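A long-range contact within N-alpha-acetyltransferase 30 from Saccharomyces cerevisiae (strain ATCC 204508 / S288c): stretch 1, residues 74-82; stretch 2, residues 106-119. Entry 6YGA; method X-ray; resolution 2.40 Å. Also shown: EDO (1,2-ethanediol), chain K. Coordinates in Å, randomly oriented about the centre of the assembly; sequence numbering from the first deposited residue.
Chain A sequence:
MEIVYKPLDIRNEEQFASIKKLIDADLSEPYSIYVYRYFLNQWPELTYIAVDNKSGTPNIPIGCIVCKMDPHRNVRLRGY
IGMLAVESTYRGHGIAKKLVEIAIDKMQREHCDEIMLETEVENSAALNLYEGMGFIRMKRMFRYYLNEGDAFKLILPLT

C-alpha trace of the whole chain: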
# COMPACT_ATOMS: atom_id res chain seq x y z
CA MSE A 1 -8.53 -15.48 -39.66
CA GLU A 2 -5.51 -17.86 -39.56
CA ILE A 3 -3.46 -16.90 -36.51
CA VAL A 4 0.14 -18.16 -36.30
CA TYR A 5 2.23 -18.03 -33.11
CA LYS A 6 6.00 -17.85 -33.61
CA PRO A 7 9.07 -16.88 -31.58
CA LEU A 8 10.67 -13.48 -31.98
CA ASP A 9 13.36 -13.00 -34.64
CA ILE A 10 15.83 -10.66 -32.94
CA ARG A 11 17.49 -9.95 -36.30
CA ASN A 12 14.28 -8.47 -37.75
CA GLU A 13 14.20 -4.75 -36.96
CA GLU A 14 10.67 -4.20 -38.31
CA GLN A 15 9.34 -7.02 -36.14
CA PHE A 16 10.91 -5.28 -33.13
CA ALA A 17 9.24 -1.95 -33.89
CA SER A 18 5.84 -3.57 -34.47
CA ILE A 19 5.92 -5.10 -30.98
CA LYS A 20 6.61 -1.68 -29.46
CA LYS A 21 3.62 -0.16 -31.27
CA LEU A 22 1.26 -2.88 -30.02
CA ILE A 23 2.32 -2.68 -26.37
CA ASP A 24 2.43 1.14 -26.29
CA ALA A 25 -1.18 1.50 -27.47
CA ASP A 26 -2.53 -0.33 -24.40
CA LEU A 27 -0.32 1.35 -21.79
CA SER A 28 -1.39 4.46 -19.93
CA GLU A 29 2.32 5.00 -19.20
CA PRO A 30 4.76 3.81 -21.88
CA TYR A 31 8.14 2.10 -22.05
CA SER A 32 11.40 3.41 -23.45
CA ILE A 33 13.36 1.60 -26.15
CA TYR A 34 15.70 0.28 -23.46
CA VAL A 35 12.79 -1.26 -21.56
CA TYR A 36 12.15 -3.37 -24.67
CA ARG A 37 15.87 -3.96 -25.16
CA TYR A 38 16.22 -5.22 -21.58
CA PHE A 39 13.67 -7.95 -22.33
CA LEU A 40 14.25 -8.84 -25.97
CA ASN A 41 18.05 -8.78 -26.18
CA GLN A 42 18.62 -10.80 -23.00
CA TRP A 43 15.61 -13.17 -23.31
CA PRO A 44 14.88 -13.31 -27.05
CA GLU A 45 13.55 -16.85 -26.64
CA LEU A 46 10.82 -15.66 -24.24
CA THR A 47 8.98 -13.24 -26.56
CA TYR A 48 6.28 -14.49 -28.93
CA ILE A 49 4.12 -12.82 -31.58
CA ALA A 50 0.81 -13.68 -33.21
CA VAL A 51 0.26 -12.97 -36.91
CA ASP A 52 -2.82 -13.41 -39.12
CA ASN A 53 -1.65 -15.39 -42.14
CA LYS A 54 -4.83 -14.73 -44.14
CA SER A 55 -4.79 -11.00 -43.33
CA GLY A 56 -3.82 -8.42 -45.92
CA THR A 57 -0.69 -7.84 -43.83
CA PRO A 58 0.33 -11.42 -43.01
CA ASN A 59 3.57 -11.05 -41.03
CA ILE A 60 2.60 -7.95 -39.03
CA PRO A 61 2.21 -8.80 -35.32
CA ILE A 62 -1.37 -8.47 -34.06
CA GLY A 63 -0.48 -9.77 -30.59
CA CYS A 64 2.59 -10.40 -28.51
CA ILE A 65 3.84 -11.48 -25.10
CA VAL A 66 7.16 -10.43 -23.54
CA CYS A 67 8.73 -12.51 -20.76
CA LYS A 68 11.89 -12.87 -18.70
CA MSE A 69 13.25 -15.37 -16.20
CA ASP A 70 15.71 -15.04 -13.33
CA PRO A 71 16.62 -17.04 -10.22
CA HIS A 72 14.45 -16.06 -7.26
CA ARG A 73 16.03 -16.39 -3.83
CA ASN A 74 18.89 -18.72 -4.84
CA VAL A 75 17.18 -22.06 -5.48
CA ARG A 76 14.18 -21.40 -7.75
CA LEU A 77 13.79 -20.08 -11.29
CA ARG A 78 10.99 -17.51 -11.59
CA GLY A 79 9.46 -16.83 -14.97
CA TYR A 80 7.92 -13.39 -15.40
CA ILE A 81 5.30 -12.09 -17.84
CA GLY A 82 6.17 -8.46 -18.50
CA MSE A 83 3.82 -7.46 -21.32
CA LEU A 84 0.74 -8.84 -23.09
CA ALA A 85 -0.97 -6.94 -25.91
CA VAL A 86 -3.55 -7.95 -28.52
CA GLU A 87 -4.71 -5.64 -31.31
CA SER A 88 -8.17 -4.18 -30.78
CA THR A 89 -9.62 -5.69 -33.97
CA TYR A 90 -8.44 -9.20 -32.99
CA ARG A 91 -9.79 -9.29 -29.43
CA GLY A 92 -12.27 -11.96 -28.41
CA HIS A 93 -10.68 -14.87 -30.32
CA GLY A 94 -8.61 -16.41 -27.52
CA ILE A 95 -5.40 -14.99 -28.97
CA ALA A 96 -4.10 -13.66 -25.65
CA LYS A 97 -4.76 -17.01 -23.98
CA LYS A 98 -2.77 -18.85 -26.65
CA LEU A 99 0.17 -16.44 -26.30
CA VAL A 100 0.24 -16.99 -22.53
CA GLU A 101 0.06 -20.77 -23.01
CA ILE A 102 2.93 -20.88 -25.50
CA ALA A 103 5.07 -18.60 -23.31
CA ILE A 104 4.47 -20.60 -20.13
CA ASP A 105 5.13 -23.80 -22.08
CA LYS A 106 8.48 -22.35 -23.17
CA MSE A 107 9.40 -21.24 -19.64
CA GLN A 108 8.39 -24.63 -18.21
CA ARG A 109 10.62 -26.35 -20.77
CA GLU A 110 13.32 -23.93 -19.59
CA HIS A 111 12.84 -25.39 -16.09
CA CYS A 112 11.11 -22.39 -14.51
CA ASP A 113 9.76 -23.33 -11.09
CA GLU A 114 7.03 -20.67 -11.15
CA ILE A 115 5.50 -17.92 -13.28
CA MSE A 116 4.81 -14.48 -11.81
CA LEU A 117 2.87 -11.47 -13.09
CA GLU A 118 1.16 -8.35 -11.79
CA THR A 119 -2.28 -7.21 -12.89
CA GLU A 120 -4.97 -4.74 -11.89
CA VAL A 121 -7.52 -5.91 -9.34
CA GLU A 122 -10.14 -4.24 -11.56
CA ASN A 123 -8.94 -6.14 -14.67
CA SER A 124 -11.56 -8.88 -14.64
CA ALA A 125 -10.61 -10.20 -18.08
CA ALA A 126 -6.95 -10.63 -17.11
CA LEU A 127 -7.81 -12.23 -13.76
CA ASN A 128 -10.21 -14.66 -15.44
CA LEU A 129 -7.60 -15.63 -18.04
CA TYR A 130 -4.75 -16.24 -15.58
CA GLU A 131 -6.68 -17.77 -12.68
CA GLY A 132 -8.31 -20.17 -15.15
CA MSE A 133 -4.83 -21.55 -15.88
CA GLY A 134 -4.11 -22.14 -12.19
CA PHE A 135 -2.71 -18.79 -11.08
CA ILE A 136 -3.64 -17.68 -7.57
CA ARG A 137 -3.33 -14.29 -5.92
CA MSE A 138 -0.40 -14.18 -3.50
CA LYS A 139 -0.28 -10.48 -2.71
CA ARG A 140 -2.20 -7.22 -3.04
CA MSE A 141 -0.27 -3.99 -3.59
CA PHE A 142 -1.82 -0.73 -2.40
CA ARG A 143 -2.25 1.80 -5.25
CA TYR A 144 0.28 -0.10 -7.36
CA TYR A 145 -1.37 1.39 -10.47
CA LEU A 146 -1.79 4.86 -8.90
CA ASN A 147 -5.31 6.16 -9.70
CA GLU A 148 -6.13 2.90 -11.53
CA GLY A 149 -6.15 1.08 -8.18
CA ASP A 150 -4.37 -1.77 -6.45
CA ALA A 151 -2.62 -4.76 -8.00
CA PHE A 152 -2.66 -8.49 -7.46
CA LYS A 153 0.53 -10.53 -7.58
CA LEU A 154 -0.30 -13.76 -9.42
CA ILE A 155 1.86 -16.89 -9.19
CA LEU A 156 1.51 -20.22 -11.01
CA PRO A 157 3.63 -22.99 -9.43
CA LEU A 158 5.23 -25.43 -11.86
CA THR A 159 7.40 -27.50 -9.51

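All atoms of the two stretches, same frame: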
# COMPACT_ATOMS: atom_id res chain seq x y z
N ASN A 74 17.75 -18.13 -4.17
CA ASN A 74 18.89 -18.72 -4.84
C ASN A 74 18.57 -20.05 -5.51
O ASN A 74 19.35 -20.50 -6.35
CB ASN A 74 20.05 -18.93 -3.85
CG ASN A 74 20.39 -17.69 -3.04
OD1 ASN A 74 20.92 -16.71 -3.57
ND2 ASN A 74 20.11 -17.73 -1.74
N VAL A 75 17.43 -20.66 -5.18
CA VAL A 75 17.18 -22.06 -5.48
C VAL A 75 16.07 -22.28 -6.49
O VAL A 75 15.89 -23.42 -6.94
CB VAL A 75 16.87 -22.86 -4.19
CG1 VAL A 75 18.08 -22.89 -3.28
CG2 VAL A 75 15.68 -22.24 -3.47
N ARG A 76 15.32 -21.24 -6.86
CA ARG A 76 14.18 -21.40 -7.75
C ARG A 76 14.27 -20.43 -8.92
O ARG A 76 14.68 -19.28 -8.75
CB ARG A 76 12.86 -21.21 -6.99
CG ARG A 76 12.56 -22.35 -6.02
CD ARG A 76 11.32 -22.10 -5.18
NE ARG A 76 10.09 -22.09 -5.96
CZ ARG A 76 9.44 -23.19 -6.36
NH1 ARG A 76 9.91 -24.39 -6.06
NH2 ARG A 76 8.32 -23.08 -7.07
N LEU A 77 13.87 -20.91 -10.09
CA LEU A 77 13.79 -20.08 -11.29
C LEU A 77 12.38 -19.53 -11.42
O LEU A 77 11.41 -20.30 -11.45
CB LEU A 77 14.15 -20.89 -12.54
CG LEU A 77 15.64 -21.09 -12.80
CD1 LEU A 77 15.87 -21.85 -14.09
CD2 LEU A 77 16.35 -19.74 -12.84
N ARG A 78 12.27 -18.20 -11.50
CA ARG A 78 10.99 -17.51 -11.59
C ARG A 78 10.83 -16.93 -13.00
O ARG A 78 11.57 -16.02 -13.39
CB ARG A 78 10.89 -16.41 -10.54
CG ARG A 78 9.75 -15.43 -10.78
CD ARG A 78 9.47 -14.58 -9.56
NE ARG A 78 8.90 -15.38 -8.47
CZ ARG A 78 8.60 -14.89 -7.27
NH1 ARG A 78 8.82 -13.61 -7.00
NH2 ARG A 78 8.08 -15.69 -6.35
N GLY A 79 9.87 -17.47 -13.75
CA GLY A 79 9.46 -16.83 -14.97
C GLY A 79 8.58 -15.63 -14.69
O GLY A 79 7.88 -15.56 -13.68
N TYR A 80 8.63 -14.65 -15.59
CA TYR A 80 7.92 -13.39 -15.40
C TYR A 80 7.30 -12.94 -16.72
O TYR A 80 7.99 -12.91 -17.74
CB TYR A 80 8.87 -12.31 -14.86
CG TYR A 80 8.22 -10.96 -14.68
CD1 TYR A 80 7.31 -10.74 -13.66
CD2 TYR A 80 8.53 -9.90 -15.53
CE1 TYR A 80 6.71 -9.51 -13.49
CE2 TYR A 80 7.94 -8.67 -15.37
CZ TYR A 80 7.03 -8.47 -14.35
OH TYR A 80 6.44 -7.24 -14.18
N ILE A 81 6.02 -12.60 -16.68
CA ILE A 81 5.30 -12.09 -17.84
C ILE A 81 5.27 -10.57 -17.74
O ILE A 81 4.55 -10.01 -16.91
CB ILE A 81 3.89 -12.68 -17.93
CG1 ILE A 81 3.96 -14.20 -18.08
CG2 ILE A 81 3.11 -12.06 -19.08
CD1 ILE A 81 2.60 -14.88 -18.17
N GLY A 82 6.06 -9.90 -18.57
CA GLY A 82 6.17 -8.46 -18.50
C GLY A 82 5.08 -7.73 -19.25
O GLY A 82 4.45 -6.81 -18.70
N LYS A 106 7.06 -22.56 -22.92
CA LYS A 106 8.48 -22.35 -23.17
C LYS A 106 9.26 -22.23 -21.86
O LYS A 106 10.33 -22.82 -21.70
CB LYS A 106 8.68 -21.10 -24.03
CG LYS A 106 10.13 -20.70 -24.25
CD LYS A 106 10.92 -21.79 -24.95
CE LYS A 106 12.35 -21.34 -25.23
NZ LYS A 106 13.15 -22.42 -25.87
N MSE A 107 8.73 -21.47 -20.91
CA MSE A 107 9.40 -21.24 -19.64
C MSE A 107 9.42 -22.52 -18.79
O MSE A 107 10.39 -22.77 -18.08
CB MSE A 107 8.74 -20.09 -18.88
CG MSE A 107 8.93 -18.73 -19.57
SE MSE A 107 8.36 -17.18 -18.52
CE MSE A 107 6.45 -17.20 -18.92
N GLN A 108 8.37 -23.34 -18.89
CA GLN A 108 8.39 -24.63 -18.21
C GLN A 108 9.46 -25.54 -18.81
O GLN A 108 10.18 -26.22 -18.07
CB GLN A 108 7.02 -25.30 -18.29
CG GLN A 108 6.98 -26.67 -17.64
CD GLN A 108 5.58 -27.21 -17.50
OE1 GLN A 108 4.81 -27.23 -18.46
NE2 GLN A 108 5.23 -27.64 -16.29
N ARG A 109 9.57 -25.57 -20.14
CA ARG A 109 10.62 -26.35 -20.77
C ARG A 109 12.00 -25.78 -20.47
O ARG A 109 12.99 -26.51 -20.56
CB ARG A 109 10.39 -26.42 -22.29
CG ARG A 109 9.28 -27.38 -22.69
CD ARG A 109 9.12 -27.51 -24.21
NE ARG A 109 8.37 -26.39 -24.78
CZ ARG A 109 8.89 -25.47 -25.59
NH1 ARG A 109 10.17 -25.53 -25.92
NH2 ARG A 109 8.13 -24.49 -26.06
N GLU A 110 12.08 -24.51 -20.09
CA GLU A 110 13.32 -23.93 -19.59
C GLU A 110 13.49 -24.11 -18.09
O GLU A 110 14.36 -23.47 -17.50
CB GLU A 110 13.39 -22.44 -19.96
CG GLU A 110 13.51 -22.19 -21.46
CD GLU A 110 14.72 -22.89 -22.08
OE1 GLU A 110 15.78 -22.93 -21.43
OE2 GLU A 110 14.60 -23.40 -23.21
N HIS A 111 12.67 -24.96 -17.47
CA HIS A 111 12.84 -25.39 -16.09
C HIS A 111 12.50 -24.28 -15.08
O HIS A 111 13.04 -24.26 -13.97
CB HIS A 111 14.26 -25.91 -15.85
CG HIS A 111 14.69 -26.96 -16.83
ND1 HIS A 111 15.52 -26.70 -17.89
CD2 HIS A 111 14.40 -28.28 -16.89
CE1 HIS A 111 15.73 -27.82 -18.57
NE2 HIS A 111 15.06 -28.79 -17.98
N CYS A 112 11.64 -23.34 -15.47
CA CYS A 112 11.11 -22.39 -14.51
C CYS A 112 10.31 -23.13 -13.45
O CYS A 112 9.57 -24.07 -13.75
CB CYS A 112 10.22 -21.35 -15.21
SG CYS A 112 11.11 -19.97 -15.95
N ASP A 113 10.51 -22.74 -12.19
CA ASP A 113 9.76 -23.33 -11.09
C ASP A 113 8.42 -22.65 -10.87
O ASP A 113 7.54 -23.25 -10.24
CB ASP A 113 10.59 -23.27 -9.81
CG ASP A 113 11.86 -24.08 -9.89
OD1 ASP A 113 11.77 -25.30 -10.16
OD2 ASP A 113 12.95 -23.51 -9.70
N GLU A 114 8.25 -21.43 -11.37
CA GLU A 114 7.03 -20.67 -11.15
C GLU A 114 6.97 -19.54 -12.16
O GLU A 114 7.99 -19.11 -12.71
CB GLU A 114 6.95 -20.13 -9.72
CG GLU A 114 8.07 -19.15 -9.39
CD GLU A 114 8.33 -19.05 -7.90
OE1 GLU A 114 8.02 -20.01 -7.18
OE2 GLU A 114 8.86 -18.00 -7.47
N ILE A 115 5.75 -19.06 -12.40
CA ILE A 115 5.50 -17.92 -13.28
C ILE A 115 4.85 -16.83 -12.45
O ILE A 115 3.90 -17.09 -11.70
CB ILE A 115 4.61 -18.31 -14.47
CG1 ILE A 115 5.14 -19.58 -15.13
CG2 ILE A 115 4.55 -17.18 -15.48
CD1 ILE A 115 6.49 -19.40 -15.77
N MSE A 116 5.35 -15.60 -12.58
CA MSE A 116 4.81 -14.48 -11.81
C MSE A 116 4.42 -13.32 -12.72
O MSE A 116 5.11 -13.02 -13.69
CB MSE A 116 5.83 -14.03 -10.76
CG MSE A 116 5.29 -13.04 -9.73
SE MSE A 116 5.36 -11.18 -10.31
CE MSE A 116 7.23 -10.81 -9.89
N LEU A 117 3.31 -12.66 -12.38
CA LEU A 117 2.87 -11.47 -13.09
C LEU A 117 2.12 -10.58 -12.12
O LEU A 117 1.67 -11.01 -11.06
CB LEU A 117 1.99 -11.82 -14.30
CG LEU A 117 0.61 -12.42 -14.01
CD1 LEU A 117 -0.48 -11.35 -14.08
CD2 LEU A 117 0.30 -13.57 -14.96
N GLU A 118 1.99 -9.31 -12.50
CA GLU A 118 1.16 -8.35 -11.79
C GLU A 118 0.04 -7.90 -12.70
O GLU A 118 0.23 -7.78 -13.92
CB GLU A 118 1.97 -7.14 -11.31
CG GLU A 118 3.15 -7.48 -10.42
CD GLU A 118 4.48 -7.38 -11.14
OE1 GLU A 118 4.48 -7.07 -12.35
OE2 GLU A 118 5.52 -7.60 -10.50
N THR A 119 -1.13 -7.66 -12.12
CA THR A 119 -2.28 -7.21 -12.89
C THR A 119 -3.17 -6.36 -11.99
O THR A 119 -3.06 -6.40 -10.76
CB THR A 119 -3.06 -8.40 -13.48
OG1 THR A 119 -4.01 -7.93 -14.44
CG2 THR A 119 -3.80 -9.14 -12.39
C1 EDO K . 0.10 -9.23 -17.02
O1 EDO K . -1.10 -9.01 -17.78
C2 EDO K . 1.30 -8.91 -17.89
O2 EDO K . 1.25 -7.54 -18.27
O HOH W 1 3.39 -8.15 -14.99

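The strand of stretch 1 pairs in parallel with the strand of stretch 2, through bridges at Arg-78/Glu-114, Gly-79/Ile-115 and Tyr-80/Met-116, and a short helix end and turn lead the second stretch into this pairing; together the two stretches bury 890 Å² of surface. The helix contributes one main contact residue, Met-107, a selenomethionine whose side chain points toward the first strand. Its SE lies 3.7 Å from Gly-79 CA, and its CE lies 4.0 Å from Ile-81 CG1. Glycine suits position 79 closely: a CB built there would sit 2.7 Å from both Met-107 SE and Ile-115 CD1, so the absence of a side chain lets the helix pack against the strand.

After the helix, the chain turns through Glu-110 and His-111, where the contact is light: Leu-77 CD1 rests 3.7 Å from His-111 O. Buried Cys-112 then places its SG 3.6 Å from Gly-79 N, filling space beside the glycine. Asp-113 makes a two-point connection with the backbone of Leu-77. Its own N donates to Leu-77 O at 2.7 Å, while its carboxylate OD2 accepts from Leu-77 N at 2.8 Å. A short acidic side chain directed toward the first stretch can thus satisfy an amide at the edge of the pairing, and Asp-113 CB also lies over one face of the Arg-76 guanidinium.

Glu-114 is the electrostatic centre of the contact. Its side chain lies on the same face of the sheet as those of Arg-78, Tyr-80 and Met-116, and its buried carboxylate is met by two arginines. Arg-76 approaches through NE and NH2, 3.2 and 3.1 Å from Glu-114 OE1; Arg-78 uses NE and NH2, 2.8 and 2.7 Å from Glu-114 OE2. Both are salt bridges, with the carboxylate oxygen at the edge of each guanidinium, so the two positive groups together offset the buried negative charge. In the backbone, Glu-114 O accepts from Gly-79 N at 2.7 Å, as part of the ladder.

Ile-115 turns its side chain to the other face, where its CG2 lies 4.0 Å from Ile-81 CG1. With Met-107, these branched residues form an apolar layer in the interior. Met-116, also selenomethionine, continues the ladder: its N donates to Gly-79 O at 2.8 Å, and its O accepts from Ile-81 N at 3.2 Å. Its side chain covers neighbours on the arginine and tyrosine face, with Met-116 CE 3.8 Å from Tyr-80 CD1 and Met-116 CB 3.9 Å from Arg-78 CD. The SE sits at the edge of the tyrosine ring, 5.0 Å from its centroid.

Leu-117 extends the apolar packing, its CD2 4.2 Å from Ile-81 CD1. Glu-118 closes the contact: its OE1 accepts a hydrogen bond from Tyr-80 OH at 2.7 Å, for which the long tyrosine side chain reaches past Met-116. Water 1 accepts from Glu-118 N at 3.1 Å and lies within hydrogen-bonding distance of Ile-81 O (2.9 Å) and Glu-118 OE1 (3.1 Å), linking the strands.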